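6-phospho-beta-d glycosidase (Streptococcus pyogenes, PDB 5FOO) probably hydrolyses the beta-glycosidic bond of 6-phosphorylated beta-glucosides, as a family 1 glycoside hydrolase, and binds 6-phosphocyclophellitol in its pocket. Local coordinates at residues A[97-100]-A[101-104]; A[141-144]-A[145-149]. The protein carries 1 engineered substitution. All coordinates share one frame; numbering follows the deposited sequence.

Contact 1 (A[97-100]-A[101-104]); sequences AYYN and RVID
Ala-97 O takes the backbone N-H of Arg-101, and the first three carbons of the arginine side chain climb past that same oxygen, CG at 3.6 Å. One residue on, Tyr-98 meets both Arg-101 and Val-102. Its CG stands anti to the backbone N (chi1 178°), which slants the ring toward the following turn, where it meets Val-102. The valine methyl CG2 sits over one ring face in a CH-pi contact, 3.9 Å from the centroid, with CE2 of the tyrosine as its nearest ring atom at 3.5 Å. At the ring's edge, near its plane, Arg-101 NH1 comes to 3.4 Å from Tyr-98 CD1; ring and guanidinium planes stand 77° apart. That guanidinium is held by Glu-59 through a salt bridge and by the carbonyl of Tyr-55. Tyr-99 turns its ring obliquely to Val-102 CG2, and its O accepts Ile-103 N at 2.9 Å, with Ile-103 CD1 lying against the same oxygen. Asn-100 O accepts from Asp-104 N, while the side chains of Asn-100 and Asp-104 both reach Arg-156. These i to i+4 bonds and side-chain contacts belong to an outer helix of the (beta/alpha)8 barrel. Helix 93-108 lies between two neighbours: Tyr-98, Arg-101 and Val-102 rest on Ile-58 of helix 54-67, and Tyr-99, Asn-100 and Ile-103 on Phe-153 of helix 136-153.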
loop_
_atom_site.group_PDB
_atom_site.type_symbol
_atom_site.label_atom_id
_atom_site.label_comp_id
_atom_site.label_asym_id
_atom_site.label_seq_id
_atom_site.Cartn_x
_atom_site.Cartn_y
_atom_site.Cartn_z
ATOM N N ALA A 97 -20.932 10.407 6.815
ATOM C CA ALA A 97 -21.992 9.368 6.707
ATOM C C ALA A 97 -21.497 8.190 5.872
ATOM O O ALA A 97 -21.804 7.074 6.224
ATOM C CB ALA A 97 -23.280 9.927 6.092
ATOM N N TYR A 98 -20.692 8.441 4.806
ATOM C CA TYR A 98 -20.151 7.335 3.977
ATOM C C TYR A 98 -19.187 6.418 4.765
ATOM O O TYR A 98 -19.339 5.206 4.753
ATOM C CB TYR A 98 -19.509 7.772 2.628
ATOM C CG TYR A 98 -18.970 6.571 1.909
ATOM C CD1 TYR A 98 -19.829 5.626 1.350
ATOM C CD2 TYR A 98 -17.611 6.298 1.872
ATOM C CE1 TYR A 98 -19.347 4.477 0.757
ATOM C CE2 TYR A 98 -17.121 5.160 1.273
ATOM C CZ TYR A 98 -17.989 4.250 0.709
ATOM O OH TYR A 98 -17.505 3.085 0.141
ATOM N N TYR A 99 -18.220 6.977 5.475
ATOM C CA TYR A 99 -17.232 6.152 6.196
ATOM C C TYR A 99 -17.888 5.486 7.446
ATOM O O TYR A 99 -17.562 4.337 7.829
ATOM C CB TYR A 99 -15.915 6.936 6.458
ATOM C CG TYR A 99 -15.176 7.146 5.151
ATOM C CD1 TYR A 99 -14.677 6.051 4.455
ATOM C CD2 TYR A 99 -15.018 8.438 4.573
ATOM C CE1 TYR A 99 -14.049 6.206 3.247
ATOM C CE2 TYR A 99 -14.393 8.603 3.356
ATOM C CZ TYR A 99 -13.929 7.489 2.692
ATOM O OH TYR A 99 -13.343 7.604 1.448
ATOM N N ASN A 100 -18.923 6.139 7.981
ATOM C CA ASN A 100 -19.710 5.478 9.030
ATOM C C ASN A 100 -20.440 4.235 8.467
ATOM O O ASN A 100 -20.444 3.212 9.138
ATOM C CB ASN A 100 -20.613 6.450 9.770
ATOM C CG ASN A 100 -19.872 7.204 10.870
ATOM O OD1 ASN A 100 -18.996 6.634 11.537
ATOM N ND2 ASN A 100 -20.190 8.514 11.039
ATOM N N ARG A 101 -20.950 4.308 7.227
ATOM C CA ARG A 101 -21.579 3.134 6.556
ATOM C C ARG A 101 -20.540 2.018 6.403
ATOM O O ARG A 101 -20.794 0.903 6.809
ATOM C CB ARG A 101 -22.177 3.482 5.172
ATOM C CG ARG A 101 -23.552 4.128 5.128
ATOM C CD ARG A 101 -23.978 4.583 3.705
ATOM N NE ARG A 101 -23.819 3.514 2.697
ATOM C CZ ARG A 101 -23.423 3.694 1.420
ATOM N NH1 ARG A 101 -23.173 4.895 0.931
ATOM N NH2 ARG A 101 -23.301 2.661 0.622
ATOM N N VAL A 102 -19.350 2.338 5.884
ATOM C CA VAL A 102 -18.309 1.352 5.690
ATOM C C VAL A 102 -17.947 0.638 7.004
ATOM O O VAL A 102 -17.852 -0.592 7.101
ATOM C CB VAL A 102 -16.979 1.997 5.133
ATOM C CG1 VAL A 102 -15.932 0.932 4.992
ATOM C CG2 VAL A 102 -17.179 2.698 3.807
ATOM N N ILE A 103 -17.630 1.423 8.003
ATOM C CA ILE A 103 -17.205 0.836 9.276
ATOM C C ILE A 103 -18.338 0.024 9.969
ATOM O O ILE A 103 -18.110 -1.109 10.478
ATOM C CB ILE A 103 -16.678 1.959 10.203
ATOM C CG1 ILE A 103 -15.339 2.541 9.609
ATOM C CG2 ILE A 103 -16.540 1.468 11.670
ATOM C CD1 ILE A 103 -15.108 3.978 9.941
ATOM N N ASP A 104 -19.548 0.594 10.003
ATOM C CA ASP A 104 -20.670 -0.125 10.659
ATOM C C ASP A 104 -20.991 -1.432 9.928
ATOM O O ASP A 104 -21.270 -2.422 10.576
ATOM C CB ASP A 104 -21.923 0.729 10.755
ATOM C CG ASP A 104 -21.774 1.903 11.742
ATOM O OD1 ASP A 104 -20.919 1.885 12.648
ATOM O OD2 ASP A 104 -22.506 2.895 11.537
#

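Contact 2 (A[141-144]-A[145-149]); sequences LFVA and FSKVC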
loop_
_atom_site.group_PDB
_atom_site.type_symbol
_atom_site.label_atom_id
_atom_site.label_comp_id
_atom_site.label_asym_id
_atom_site.label_seq_id
_atom_site.Cartn_x
_atom_site.Cartn_y
_atom_site.Cartn_z
ATOM N N LEU A 141 -1.834 19.830 7.551
ATOM C CA LEU A 141 -3.224 19.662 7.176
ATOM C C LEU A 141 -3.621 18.126 7.126
ATOM O O LEU A 141 -4.750 17.739 7.473
ATOM C CB LEU A 141 -3.495 20.343 5.845
ATOM C CG LEU A 141 -3.215 21.835 5.739
ATOM C CD1 LEU A 141 -3.601 22.373 4.381
ATOM C CD2 LEU A 141 -3.937 22.611 6.835
ATOM N N PHE A 142 -2.678 17.283 6.720
ATOM C CA PHE A 142 -2.877 15.831 6.763
ATOM C C PHE A 142 -3.127 15.355 8.213
ATOM O O PHE A 142 -4.017 14.549 8.481
ATOM C CB PHE A 142 -1.686 15.122 6.093
ATOM C CG PHE A 142 -1.725 13.629 6.129
ATOM C CD1 PHE A 142 -2.710 12.938 5.482
ATOM C CD2 PHE A 142 -0.701 12.929 6.729
ATOM C CE1 PHE A 142 -2.721 11.589 5.479
ATOM C CE2 PHE A 142 -0.729 11.565 6.747
ATOM C CZ PHE A 142 -1.740 10.901 6.134
ATOM N N VAL A 143 -2.369 15.904 9.133
ATOM C CA VAL A 143 -2.552 15.609 10.565
ATOM C C VAL A 143 -3.911 16.014 11.049
ATOM O O VAL A 143 -4.546 15.282 11.776
ATOM C CB VAL A 143 -1.474 16.310 11.448
ATOM C CG1 VAL A 143 -1.762 16.172 12.948
ATOM C CG2 VAL A 143 -0.092 15.760 11.101
ATOM N N ALA A 144 -4.369 17.182 10.660
ATOM C CA ALA A 144 -5.685 17.604 11.053
ATOM C C ALA A 144 -6.768 16.692 10.493
ATOM O O ALA A 144 -7.755 16.352 11.199
ATOM C CB ALA A 144 -5.887 19.042 10.681
ATOM N N PHE A 145 -6.595 16.258 9.223
ATOM C CA PHE A 145 -7.463 15.226 8.649
ATOM C C PHE A 145 -7.456 13.927 9.485
ATOM O O PHE A 145 -8.508 13.352 9.734
ATOM C CB PHE A 145 -7.042 14.956 7.179
ATOM C CG PHE A 145 -7.420 13.635 6.642
ATOM C CD1 PHE A 145 -8.750 13.286 6.494
ATOM C CD2 PHE A 145 -6.437 12.765 6.141
ATOM C CE1 PHE A 145 -9.094 12.077 5.939
ATOM C CE2 PHE A 145 -6.786 11.556 5.628
ATOM C CZ PHE A 145 -8.109 11.213 5.513
ATOM N N SER A 146 -6.278 13.471 9.869
ATOM C CA SER A 146 -6.136 12.217 10.639
ATOM C C SER A 146 -6.881 12.330 11.977
ATOM O O SER A 146 -7.565 11.365 12.383
ATOM C CB SER A 146 -4.666 11.787 10.829
ATOM O OG SER A 146 -4.014 12.575 11.845
ATOM N N LYS A 147 -6.775 13.498 12.629
ATOM C CA LYS A 147 -7.509 13.753 13.875
ATOM C C LYS A 147 -9.032 13.660 13.693
ATOM O O LYS A 147 -9.722 13.064 14.529
ATOM C CB LYS A 147 -7.232 15.136 14.432
ATOM C CG LYS A 147 -6.005 15.347 15.250
ATOM C CD LYS A 147 -6.206 16.689 15.999
ATOM C CE LYS A 147 -5.101 16.993 16.966
ATOM N NZ LYS A 147 -3.951 17.661 16.287
ATOM N N VAL A 148 -9.573 14.233 12.611
ATOM C CA VAL A 148 -11.007 14.018 12.326
ATOM C C VAL A 148 -11.296 12.521 12.307
ATOM O O VAL A 148 -12.209 12.083 12.998
ATOM C CB VAL A 148 -11.493 14.710 11.012
ATOM C CG1 VAL A 148 -12.906 14.374 10.695
ATOM C CG2 VAL A 148 -11.346 16.237 11.101
ATOM N N CYS A 149 -10.510 11.739 11.533
ATOM C CA CYS A 149 -10.726 10.293 11.410
ATOM C C CYS A 149 -10.722 9.588 12.793
ATOM O O CYS A 149 -11.625 8.857 13.142
ATOM C CB CYS A 149 -9.677 9.673 10.530
ATOM S SG CYS A 149 -9.822 10.181 8.779
#
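Phe-145 lies one turn beyond Phe-142, and its side chain can be followed outward past that residue. CB starts 3.3 Å from Phe-142 O and also passes Leu-141 O, the acceptor of Phe-145's own N-H. With CG anti to the backbone N (chi1 157°), the ring slants outward and toward the C-terminal end of the helix, as the Phe-142 ring does; CG itself is 4.0 Å from Phe-142 O. CD2 makes the closest ring-to-ring approach, 3.8 Å from Phe-142 CD1, which lies at the edge of the Phe-145 ring and in its plane. Farther out, CE2 is 4.1 Å from Phe-142 CE1. Relative to the Phe-142 ring, Phe-145 CD2 approaches obliquely, and the two side chains cross at a slant. Each ring has tryptophan company: Trp-79 stacks on Phe-145, and Trp-133 meets Phe-142 edge-to-face. At the next residue the chemistry becomes polar. Ser-146 OG sits between its backbone N and carbonyl carbon (chi1 77°) and donates back to Val-143 O at 2.8 Å. That carbonyl also accepts from Lys-147 N at 3.0 Å, which gives one oxygen two donors and the buried hydroxyl a partner inside its own helix. A serine hydroxyl returned to a carbonyl of the preceding turn is a familiar intrahelical bond, here on helix 136-153, an outer helix of the family 1 (beta/alpha)8 barrel.

In the fold
Contacts 1 and 2 each lie within a single helix, 93-108 and 136-153, in the shell around the eight-stranded barrel, with centres about 17 Å apart and nearest atoms about 7 Å. They do not touch, yet the second helix reaches the first through its C-terminal end. Contact 2 is the more buried, and its aromatic pair joins tryptophans, one of them on helix 79-82, while its serine is satisfied locally. Contact 1 is only partly buried: its buried tyrosines, Val-102 and Ile-103 pack against neighbouring helices and loops, whereas its charged groups reach out to Glu-59 and Arg-156, so its polar ends depend on neighbouring segments.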